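Local coordinates for acRAF (Thiomonas intermedia, PDB 4LOW), which acts as a RuBisCO assembly factor in the alpha-carboxysome and may have pterin-4a-carbinolamine dehydratase activity, at residues 40-46 / 77-81; 33-37 / 81-85. One frame throughout, in Å; residues are numbered along the deposited sequence.

Interaction 1 of 2, residues 40-46 / 77-81; sequences LSEETGQ and FAARV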
ATOM      1  N   LEU A  40       3.128  -9.180  10.040  1.00 22.27           N
ATOM      2  CA  LEU A  40       4.394  -8.804  10.659  1.00 21.68           C
ATOM      3  C   LEU A  40       4.281  -7.500  11.457  1.00 24.96           C
ATOM      4  O   LEU A  40       4.808  -7.415  12.576  1.00 25.47           O
ATOM      5  CB  LEU A  40       5.458  -8.663   9.572  1.00 21.74           C
ATOM      6  CG  LEU A  40       6.808  -8.142  10.087  1.00 23.38           C
ATOM      7  CD1 LEU A  40       7.455  -9.140  11.059  1.00 25.24           C
ATOM      8  CD2 LEU A  40       7.710  -7.882   8.951  1.00 25.35           C
ATOM      9  N   SER A  41       3.635  -6.494  10.910  1.00 24.59           N
ATOM     10  CA  SER A  41       3.466  -5.202  11.566  1.00 25.58           C
ATOM     11  C   SER A  41       2.692  -5.331  12.831  1.00 28.96           C
ATOM     12  O   SER A  41       3.009  -4.685  13.849  1.00 29.48           O
ATOM     13  CB  SER A  41       2.763  -4.225  10.627  1.00 28.21           C
ATOM     14  OG  SER A  41       3.744  -3.548   9.871  1.00 38.86           O
ATOM     15  N   GLU A  42       1.680  -6.188  12.815  1.00 26.01           N
ATOM     16  CA  GLU A  42       0.858  -6.408  14.004  1.00 27.49           C
ATOM     17  C   GLU A  42       1.653  -7.188  15.056  1.00 31.12           C
ATOM     18  O   GLU A  42       1.561  -6.865  16.248  1.00 31.31           O
ATOM     19  CB  GLU A  42      -0.415  -7.164  13.619  1.00 29.37           C
ATOM     20  CG  GLU A  42      -1.344  -6.342  12.741  1.00 31.75           C
ATOM     21  CD  GLU A  42      -2.210  -7.138  11.787  1.00 46.74           C
ATOM     22  OE1 GLU A  42      -2.257  -8.385  11.919  1.00 39.39           O
ATOM     23  OE2 GLU A  42      -2.817  -6.512  10.885  1.00 34.85           O
ATOM     24  N   GLU A  43       2.452  -8.184  14.623  1.00 27.61           N
ATOM     25  CA  GLU A  43       3.287  -9.003  15.506  0.50 27.12           C
ATOM     26  C   GLU A  43       4.286  -8.162  16.284  1.00 31.89           C
ATOM     27  O   GLU A  43       4.527  -8.394  17.477  1.00 32.27           O
ATOM     28  CB  GLU A  43       4.066 -10.045  14.670  0.50 27.23           C
ATOM     29  CG  GLU A  43       4.745 -11.118  15.515  0.50 30.70           C
ATOM     30  CD  GLU A  43       3.754 -11.973  16.276  0.50 26.67           C
ATOM     31  OE1 GLU A  43       2.595 -12.100  15.806  0.50 23.20           O
ATOM     32  OE2 GLU A  43       4.131 -12.518  17.337  0.50 24.94           O
ATOM     33  N   THR A  44       4.914  -7.231  15.594  1.00 28.79           N
ATOM     34  CA  THR A  44       5.978  -6.373  16.122  1.00 29.43           C
ATOM     35  C   THR A  44       5.484  -5.062  16.712  1.00 34.54           C
ATOM     36  O   THR A  44       6.219  -4.435  17.486  1.00 34.20           O
ATOM     37  CB  THR A  44       6.976  -6.086  15.001  1.00 30.07           C
ATOM     38  OG1 THR A  44       6.282  -5.376  13.964  1.00 30.52           O
ATOM     39  CG2 THR A  44       7.628  -7.343  14.439  1.00 30.22           C
ATOM     40  N   GLY A  45       4.285  -4.629  16.306  1.00 31.92           N
ATOM     41  CA  GLY A  45       3.748  -3.320  16.676  1.00 32.72           C
ATOM     42  C   GLY A  45       4.505  -2.232  15.920  1.00 36.56           C
ATOM     43  O   GLY A  45       4.393  -1.044  16.248  1.00 38.93           O
ATOM     44  N   GLN A  46       5.288  -2.629  14.878  1.00 29.91           N
ATOM     45  CA  GLN A  46       6.093  -1.710  14.076  1.00 28.73           C
ATOM     46  C   GLN A  46       5.414  -1.598  12.740  1.00 32.34           C
ATOM     47  O   GLN A  46       5.078  -2.604  12.124  1.00 33.08           O
ATOM     48  CB  GLN A  46       7.545  -2.202  13.881  1.00 30.29           C
ATOM     49  CG  GLN A  46       8.410  -2.192  15.140  1.00 33.98           C
ATOM     50  CD  GLN A  46       9.723  -2.892  14.876  1.00 50.66           C
ATOM     51  OE1 GLN A  46       9.847  -4.108  15.043  1.00 50.85           O
ATOM     52  NE2 GLN A  46      10.698  -2.160  14.356  1.00 41.52           N
ATOM     53  N   PHE A  77      13.451  -5.133  11.413  1.00 22.62           N
ATOM     54  CA  PHE A  77      12.148  -5.182  10.741  1.00 21.17           C
ATOM     55  C   PHE A  77      12.336  -5.386   9.236  1.00 21.82           C
ATOM     56  O   PHE A  77      11.728  -6.266   8.628  1.00 20.58           O
ATOM     57  CB  PHE A  77      11.356  -3.888  11.032  1.00 23.07           C
ATOM     58  CG  PHE A  77       9.942  -3.934  10.493  1.00 23.19           C
ATOM     59  CD1 PHE A  77       9.664  -3.520   9.200  1.00 23.39           C
ATOM     60  CD2 PHE A  77       8.903  -4.423  11.274  1.00 23.81           C
ATOM     61  CE1 PHE A  77       8.356  -3.588   8.688  1.00 24.39           C
ATOM     62  CE2 PHE A  77       7.589  -4.465  10.773  1.00 25.34           C
ATOM     63  CZ  PHE A  77       7.333  -4.078   9.480  1.00 23.98           C
ATOM     64  N   ALA A  78      13.276  -4.623   8.661  1.00 20.45           N
ATOM     65  CA  ALA A  78      13.614  -4.747   7.258  1.00 20.03           C
ATOM     66  C   ALA A  78      14.032  -6.179   6.897  1.00 20.01           C
ATOM     67  O   ALA A  78      13.592  -6.724   5.884  1.00 19.01           O
ATOM     68  CB  ALA A  78      14.705  -3.752   6.901  1.00 21.05           C
ATOM     69  N   ALA A  79      14.853  -6.823   7.735  1.00 20.33           N
ATOM     70  CA  ALA A  79      15.279  -8.181   7.455  1.00 20.42           C
ATOM     71  C   ALA A  79      14.109  -9.174   7.554  1.00 21.40           C
ATOM     72  O   ALA A  79      14.065 -10.138   6.808  1.00 20.56           O
ATOM     73  CB  ALA A  79      16.383  -8.584   8.433  1.00 21.43           C
ATOM     74  N   ARG A  80      13.177  -8.966   8.464  0.50 19.49           N
ATOM     75  CA  ARG A  80      12.033  -9.880   8.498  0.50 19.48           C
ATOM     76  C   ARG A  80      11.160  -9.668   7.246  0.50 21.22           C
ATOM     77  O   ARG A  80      10.674 -10.663   6.672  0.50 18.81           O
ATOM     78  CB  ARG A  80      11.247  -9.748   9.792  0.50 19.88           C
ATOM     79  CG  ARG A  80      11.985 -10.369  10.983  0.50 21.80           C
ATOM     80  CD  ARG A  80      11.470  -9.830  12.285  0.50 25.74           C
ATOM     81  NE  ARG A  80      10.245 -10.491  12.705  0.50 30.14           N
ATOM     82  CZ  ARG A  80       9.722 -10.360  13.918  0.50 40.02           C
ATOM     83  NH1 ARG A  80      10.331  -9.615  14.835  0.50 29.66           N
ATOM     84  NH2 ARG A  80       8.599 -10.982  14.230  0.50 28.06           N
ATOM     85  N   VAL A  81      11.034  -8.391   6.751  1.00 19.97           N
ATOM     86  CA  VAL A  81      10.293  -8.156   5.500  1.00 18.97           C
ATOM     87  C   VAL A  81      10.987  -8.921   4.366  1.00 21.29           C
ATOM     88  O   VAL A  81      10.317  -9.633   3.597  1.00 21.18           O
ATOM     89  CB  VAL A  81      10.228  -6.679   5.177  1.00 20.21           C
ATOM     90  CG1 VAL A  81       9.653  -6.453   3.782  1.00 20.77           C
ATOM     91  CG2 VAL A  81       9.405  -5.937   6.201  1.00 20.34           C
TER

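Interaction 2 of 2, residues 33-37 / 81-85; sequences FLDAL and VDALA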
ATOM      1  N   PHE A  33       2.440 -11.511  -0.129  1.00 17.86           N
ATOM      2  CA  PHE A  33       3.454 -10.707   0.571  1.00 17.64           C
ATOM      3  C   PHE A  33       2.784  -9.567   1.369  1.00 18.08           C
ATOM      4  O   PHE A  33       3.129  -9.328   2.521  1.00 17.61           O
ATOM      5  CB  PHE A  33       4.442 -10.177  -0.459  1.00 18.30           C
ATOM      6  CG  PHE A  33       5.450  -9.233   0.118  1.00 18.08           C
ATOM      7  CD1 PHE A  33       6.508  -9.702   0.895  1.00 19.62           C
ATOM      8  CD2 PHE A  33       5.416  -7.899  -0.206  1.00 18.54           C
ATOM      9  CE1 PHE A  33       7.512  -8.845   1.344  1.00 19.49           C
ATOM     10  CE2 PHE A  33       6.435  -7.043   0.230  1.00 20.29           C
ATOM     11  CZ  PHE A  33       7.480  -7.532   0.997  1.00 19.00           C
ATOM     12  N   LEU A  34       1.815  -8.863   0.750  1.00 18.11           N
ATOM     13  CA  LEU A  34       1.115  -7.794   1.460  1.00 17.41           C
ATOM     14  C   LEU A  34       0.377  -8.298   2.703  1.00 17.77           C
ATOM     15  O   LEU A  34       0.406  -7.653   3.768  1.00 18.51           O
ATOM     16  CB  LEU A  34       0.162  -7.002   0.556  1.00 18.52           C
ATOM     17  CG  LEU A  34       0.847  -6.162  -0.510  1.00 18.40           C
ATOM     18  CD1 LEU A  34      -0.155  -5.789  -1.592  1.00 19.25           C
ATOM     19  CD2 LEU A  34       1.384  -4.842   0.097  1.00 19.76           C
ATOM     20  N   ASP A  35      -0.310  -9.445   2.580  1.00 17.71           N
ATOM     21  CA  ASP A  35      -0.986  -9.992   3.756  1.00 18.55           C
ATOM     22  C   ASP A  35       0.014 -10.405   4.847  1.00 19.71           C
ATOM     23  O   ASP A  35      -0.233 -10.183   6.046  1.00 20.43           O
ATOM     24  CB  ASP A  35      -1.852 -11.166   3.332  1.00 20.07           C
ATOM     25  CG  ASP A  35      -3.093 -10.742   2.579  1.00 18.83           C
ATOM     26  OD1 ASP A  35      -3.767  -9.788   3.027  1.00 21.19           O
ATOM     27  OD2 ASP A  35      -3.486 -11.462   1.638  1.00 20.58           O
ATOM     28  N   ALA A  36       1.172 -10.963   4.438  1.00 18.77           N
ATOM     29  CA  ALA A  36       2.190 -11.349   5.421  1.00 19.39           C
ATOM     30  C   ALA A  36       2.829 -10.103   6.084  1.00 19.75           C
ATOM     31  O   ALA A  36       3.117 -10.080   7.292  1.00 19.57           O
ATOM     32  CB  ALA A  36       3.269 -12.205   4.771  1.00 20.70           C
ATOM     33  N   LEU A  37       2.972  -9.025   5.340  1.00 19.12           N
ATOM     34  CA  LEU A  37       3.528  -7.787   5.853  1.00 19.65           C
ATOM     35  C   LEU A  37       2.583  -7.212   6.896  1.00 20.66           C
ATOM     36  O   LEU A  37       3.069  -6.719   7.950  1.00 22.66           O
ATOM     37  CB  LEU A  37       3.784  -6.849   4.647  1.00 20.63           C
ATOM     38  CG  LEU A  37       4.307  -5.437   4.903  1.00 23.03           C
ATOM     39  CD1 LEU A  37       5.695  -5.439   5.599  1.00 24.31           C
ATOM     40  CD2 LEU A  37       4.435  -4.662   3.613  1.00 23.92           C
ATOM     41  N   VAL A  81      11.034  -8.391   6.751  1.00 19.97           N
ATOM     42  CA  VAL A  81      10.293  -8.156   5.500  1.00 18.97           C
ATOM     43  C   VAL A  81      10.987  -8.921   4.366  1.00 21.29           C
ATOM     44  O   VAL A  81      10.317  -9.633   3.597  1.00 21.18           O
ATOM     45  CB  VAL A  81      10.228  -6.679   5.177  1.00 20.21           C
ATOM     46  CG1 VAL A  81       9.653  -6.453   3.782  1.00 20.77           C
ATOM     47  CG2 VAL A  81       9.405  -5.937   6.201  1.00 20.34           C
ATOM     48  N   ASP A  82      12.344  -8.867   4.287  1.00 20.76           N
ATOM     49  CA  ASP A  82      13.063  -9.631   3.265  1.00 21.25           C
ATOM     50  C   ASP A  82      12.743 -11.130   3.364  1.00 23.11           C
ATOM     51  O   ASP A  82      12.567 -11.790   2.334  1.00 23.35           O
ATOM     52  CB  ASP A  82      14.567  -9.442   3.420  1.00 21.82           C
ATOM     53  CG  ASP A  82      15.067  -8.092   3.003  1.00 23.85           C
ATOM     54  OD1 ASP A  82      14.277  -7.313   2.452  1.00 22.78           O
ATOM     55  OD2 ASP A  82      16.245  -7.810   3.247  1.00 28.65           O
ATOM     56  N   ALA A  83      12.656 -11.670   4.593  1.00 21.43           N
ATOM     57  CA  ALA A  83      12.367 -13.088   4.749  1.00 22.68           C
ATOM     58  C   ALA A  83      10.957 -13.424   4.276  1.00 25.13           C
ATOM     59  O   ALA A  83      10.751 -14.543   3.788  1.00 25.89           O
ATOM     60  CB  ALA A  83      12.541 -13.516   6.201  1.00 24.38           C
ATOM     61  N   LEU A  84       9.988 -12.490   4.392  1.00 22.39           N
ATOM     62  CA  LEU A  84       8.639 -12.738   3.887  1.00 22.94           C
ATOM     63  C   LEU A  84       8.649 -12.804   2.365  1.00 25.64           C
ATOM     64  O   LEU A  84       7.806 -13.491   1.777  1.00 26.61           O
ATOM     65  CB  LEU A  84       7.668 -11.633   4.308  1.00 24.21           C
ATOM     66  CG  LEU A  84       7.449 -11.419   5.812  1.00 28.47           C
ATOM     67  CD1 LEU A  84       6.532 -10.225   6.049  1.00 30.10           C
ATOM     68  CD2 LEU A  84       6.911 -12.675   6.492  1.00 30.31           C
ATOM     69  N   ALA A  85       9.548 -12.065   1.717  1.00 25.36           N
ATOM     70  CA  ALA A  85       9.676 -12.057   0.259  1.00 26.80           C
ATOM     71  C   ALA A  85      10.504 -13.251  -0.279  1.00 36.01           C
ATOM     72  O   ALA A  85      10.641 -13.378  -1.502  1.00 40.55           O
ATOM     73  CB  ALA A  85      10.294 -10.751  -0.195  1.00 27.07           C
TER

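Interaction 1 of 2, residues 40-46 / 77-81
The axes of helical segments 40-44 and 77-81 run roughly antiparallel, at 145°, and come no closer than 11.5 Å, so large side chains must fill the gap. The CA register, Leu40 to Val81 at 7.9 Å and Gln46 to Phe77 at 7.7 Å, confirms the opposed directions. Phe77 spans the space: Leu40 CD2 lies 4.1 Å from its ring centroid, 24° off the normal, a CH-pi contact over one face, while Ser41 OG (3.6 Å from Phe77 CZ) and Thr44 OG1 (3.6 Å from Phe77 CE2) sit at the ring edge. These hydroxyls are held locally: Ser41 OG donates to Gln46 O (2.8 Å), and Thr44 OG1 donates to Leu40 O (2.9 Å). Outside, the Arg80 guanidinium is covered on one face by Thr44 CG2, 3.6 Å from Arg80 NH1. Gly45, at phi 72°, is the first residue to leave the helix, and Gln46 N donates a hydrogen bond to Thr44 OG1 (3.1 Å), an ST turn closing one of two helices packed on the antiparallel sheet of this pterin dehydratase-like fold.

Interaction 2 of 2, residues 33-37 / 81-85
Val81 opens the second segment with its CA 6.8 Å from that of Leu37, and Ala85 ends it 6.4 Å from the CA of Phe33; the opposite order of the partners shows that the two segments run antiparallel here. No hydrogen bond crosses between them, and the 278 Å² they bury comes from van der Waals contact. Val81 meets both Leu37 and Phe33, with its CG2 3.8 Å from Leu37 CD1 and its CG1 3.7 Å from Phe33 CZ, while its carbonyl O lies near the plane of the Phe33 ring, 3.7 Å from Phe33 CE1. Leu37 and Val81 both also touch Ile60 of strand 57-63, which places the helix pair on one face of the four-stranded antiparallel sheet, the alpha+beta layout of the pterin dehydratase family. Asp82 points its CA-CB bond away from segment 33-37, and Asp82 OD1 forms a salt bridge with Lys20 NZ and a hydrogen bond with Trp9 NE1. One turn on from Val81, Leu84 directs its CA-CB bond toward the first segment: its CD1 lies 3.6 Å from Ala36 O and 4.0 Å from Ala36 CB, and Leu84 CB is 4.1 Å from Phe33 CE1. Ala85 brings its CB to 3.7 Å from Phe33 CE1.

In the fold
From the N terminus, strands 10-12 and 17-23 precede helix 27-44, which supplies the first segment of both contacts: 33-37 for interaction 2, then 40-46 for interaction 1. The chain then builds strands 50-53 and 57-63 before helix 72-84 returns with 77-81 and 81-85. Interaction 1 therefore closes a loop of 30 residues, and interaction 2 encloses it within one of 43, the nested order expected where two helices run antiparallel. The contacts have centres 9 Å apart and share Val81; Leu40 CD2 and Leu84 CD1, 3.9 Å apart, join them directly. Together they pair the two helices along one face of the sheet.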